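Local coordinates for amidase, hydantoinase/carbamoylase family (Paraburkholderia phymatum, PDB 6C0D), which probably hydrolyses N-carbamoyl-L-amino acids as a homodimeric, metal-dependent amidase of the peptidase M20 family, at residues 348-351 with 357-360. Numbering follows the deposited sequence.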
ATOM      1  N   GLN A 348      20.903  29.788 -30.254  1.00 15.13           N
ATOM      2  CA  GLN A 348      21.640  30.136 -31.469  1.00 14.27           C
ATOM      3  C   GLN A 348      22.662  29.060 -31.816  1.00 13.24           C
ATOM      4  O   GLN A 348      22.794  28.674 -32.987  1.00 14.48           O
ATOM      5  CB  GLN A 348      22.310  31.519 -31.309  1.00 12.39           C
ATOM      6  CG  GLN A 348      21.241  32.639 -31.329  1.00 16.22           C
ATOM      7  CD  GLN A 348      21.691  33.947 -30.665  1.00 21.33           C
ATOM      8  OE1 GLN A 348      22.714  34.011 -29.994  1.00 19.79           O
ATOM      9  NE2 GLN A 348      20.876  34.981 -30.820  1.00 29.24           N
ATOM     10  N   ALA A 349      23.367  28.535 -30.814  1.00 13.67           N
ATOM     11  CA  ALA A 349      24.334  27.469 -31.085  1.00 13.61           C
ATOM     12  C   ALA A 349      23.633  26.189 -31.520  1.00 16.78           C
ATOM     13  O   ALA A 349      24.129  25.465 -32.401  1.00 14.49           O
ATOM     14  CB  ALA A 349      25.186  27.200 -29.843  1.00 14.29           C
ATOM     15  N   ALA A 350      22.486  25.887 -30.900  1.00 12.41           N
ATOM     16  CA  ALA A 350      21.752  24.676 -31.259  1.00 16.00           C
ATOM     17  C   ALA A 350      21.230  24.774 -32.682  1.00 19.20           C
ATOM     18  O   ALA A 350      21.255  23.795 -33.435  1.00 15.97           O
ATOM     19  CB  ALA A 350      20.592  24.444 -30.282  1.00 17.90           C
ATOM     20  N   ASP A 351      20.747  25.957 -33.064  1.00 16.57           N
ATOM     21  CA  ASP A 351      20.237  26.117 -34.415  1.00 17.14           C
ATOM     22  C   ASP A 351      21.357  26.057 -35.447  1.00 18.58           C
ATOM     23  O   ASP A 351      21.142  25.572 -36.569  1.00 18.62           O
ATOM     24  CB  ASP A 351      19.478  27.435 -34.536  1.00 19.12           C
ATOM     25  CG  ASP A 351      18.520  27.414 -35.685  1.00 26.26           C
ATOM     26  OD1 ASP A 351      17.570  26.604 -35.653  1.00 25.82           O
ATOM     27  OD2 ASP A 351      18.743  28.173 -36.629  1.00 26.04           O
ATOM     28  N   GLN A 357      16.751  20.021 -34.983  1.00 15.13           N
ATOM     29  CA  GLN A 357      16.832  18.925 -34.019  1.00 14.86           C
ATOM     30  C   GLN A 357      16.982  19.443 -32.592  1.00 17.29           C
ATOM     31  O   GLN A 357      17.549  18.761 -31.736  1.00 17.05           O
ATOM     32  CB  GLN A 357      17.981  17.977 -34.378  1.00 14.90           C
ATOM     33  CG  GLN A 357      17.790  17.335 -35.762  1.00 15.83           C
ATOM     34  CD  GLN A 357      16.599  16.401 -35.862  1.00 17.11           C
ATOM     35  OE1 GLN A 357      15.904  16.112 -34.876  1.00 19.76           O
ATOM     36  NE2 GLN A 357      16.354  15.899 -37.078  1.00 18.99           N
ATOM     37  N   TRP A 358      16.491  20.652 -32.311  1.00 15.84           N
ATOM     38  CA  TRP A 358      16.551  21.185 -30.955  1.00 15.56           C
ATOM     39  C   TRP A 358      15.210  21.796 -30.560  1.00 18.45           C
ATOM     40  O   TRP A 358      14.380  22.135 -31.415  1.00 17.99           O
ATOM     41  CB  TRP A 358      17.677  22.235 -30.820  1.00 15.49           C
ATOM     42  CG  TRP A 358      17.374  23.509 -31.545  1.00 19.04           C
ATOM     43  CD1 TRP A 358      17.591  23.780 -32.872  1.00 17.25           C
ATOM     44  CD2 TRP A 358      16.769  24.686 -30.983  1.00 14.63           C
ATOM     45  NE1 TRP A 358      17.148  25.066 -33.169  1.00 18.53           N
ATOM     46  CE2 TRP A 358      16.644  25.636 -32.026  1.00 20.34           C
ATOM     47  CE3 TRP A 358      16.315  25.024 -29.699  1.00 15.35           C
ATOM     48  CZ2 TRP A 358      16.087  26.914 -31.822  1.00 22.45           C
ATOM     49  CZ3 TRP A 358      15.761  26.299 -29.491  1.00 18.16           C
ATOM     50  CH2 TRP A 358      15.642  27.220 -30.552  1.00 18.56           C
ATOM     51  N   MET A 359      14.983  21.924 -29.245  1.00 14.55           N
ATOM     52  CA  MET A 359      13.749  22.561 -28.778  1.00 15.97           C
ATOM     53  C   MET A 359      13.976  23.221 -27.423  1.00 19.51           C
ATOM     54  O   MET A 359      14.856  22.825 -26.658  1.00 17.64           O
ATOM     55  CB  MET A 359      12.584  21.567 -28.644  1.00 15.68           C
ATOM     56  CG  MET A 359      12.880  20.436 -27.633  1.00 18.83           C
ATOM     57  SD  MET A 359      11.684  19.053 -27.631  1.00 28.44           S
ATOM     58  CE  MET A 359      10.355  19.802 -26.724  1.00 30.61           C
ATOM     59  N   HIS A 360      13.151  24.225 -27.128  1.00 20.17           N
ATOM     60  CA  HIS A 360      13.014  24.708 -25.758  1.00 18.16           C
ATOM     61  C   HIS A 360      12.149  23.739 -24.957  1.00 18.81           C
ATOM     62  O   HIS A 360      11.207  23.131 -25.481  1.00 18.68           O
ATOM     63  CB  HIS A 360      12.344  26.086 -25.716  1.00 18.89           C
ATOM     64  CG  HIS A 360      13.210  27.209 -26.197  1.00 19.22           C
ATOM     65  ND1 HIS A 360      13.148  27.696 -27.483  1.00 21.91           N
ATOM     66  CD2 HIS A 360      14.121  27.973 -25.544  1.00 19.76           C
ATOM     67  CE1 HIS A 360      14.005  28.696 -27.614  1.00 21.43           C
ATOM     68  NE2 HIS A 360      14.608  28.886 -26.450  1.00 25.22           N
TER
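Trp358 turns its indole against the last turn of helix 340-353, where Ala350 lies over one ring face and Asp351 takes the ring N-H. The contact packs helix 340-353 against the strand that follows it, 358-363, in the alpha/beta zinc-binding domain of the M20 fold, the two being joined by a short loop. The methyl of Ala350 makes a CH-pi contact with the five-membered ring, its CB 3.9 Å from the centroid and displaced toward the rim; the closest approach is to Trp358 CG, at 3.6 Å. At the pyrrole edge, Trp358 NE1 donates a nearly straight hydrogen bond to Asp351 OD1 (3.0 Å, 168°). The oxygen lies almost in the indole plane and accepts the N-H on its anti lone pair, while the carboxylate plane is turned nearly perpendicular to the ring at that edge (81°). Face contact and edge bond together restrain the turn of the indole. A chi1 of 71° sets Trp358 CG between its own backbone N and carbonyl carbon, which directs the indole toward the helix, where its face meets Ala350. Farther out, Ile210 of strand 210-227 touches both Ala350 and Trp358, and this strand runs parallel to 358-363, with backbone hydrogen bonds between Met359 and both Ile210 and Val212. On the helix side, the carbonyl O of Ala350 comes within 3.7 Å of Trp358 CD1.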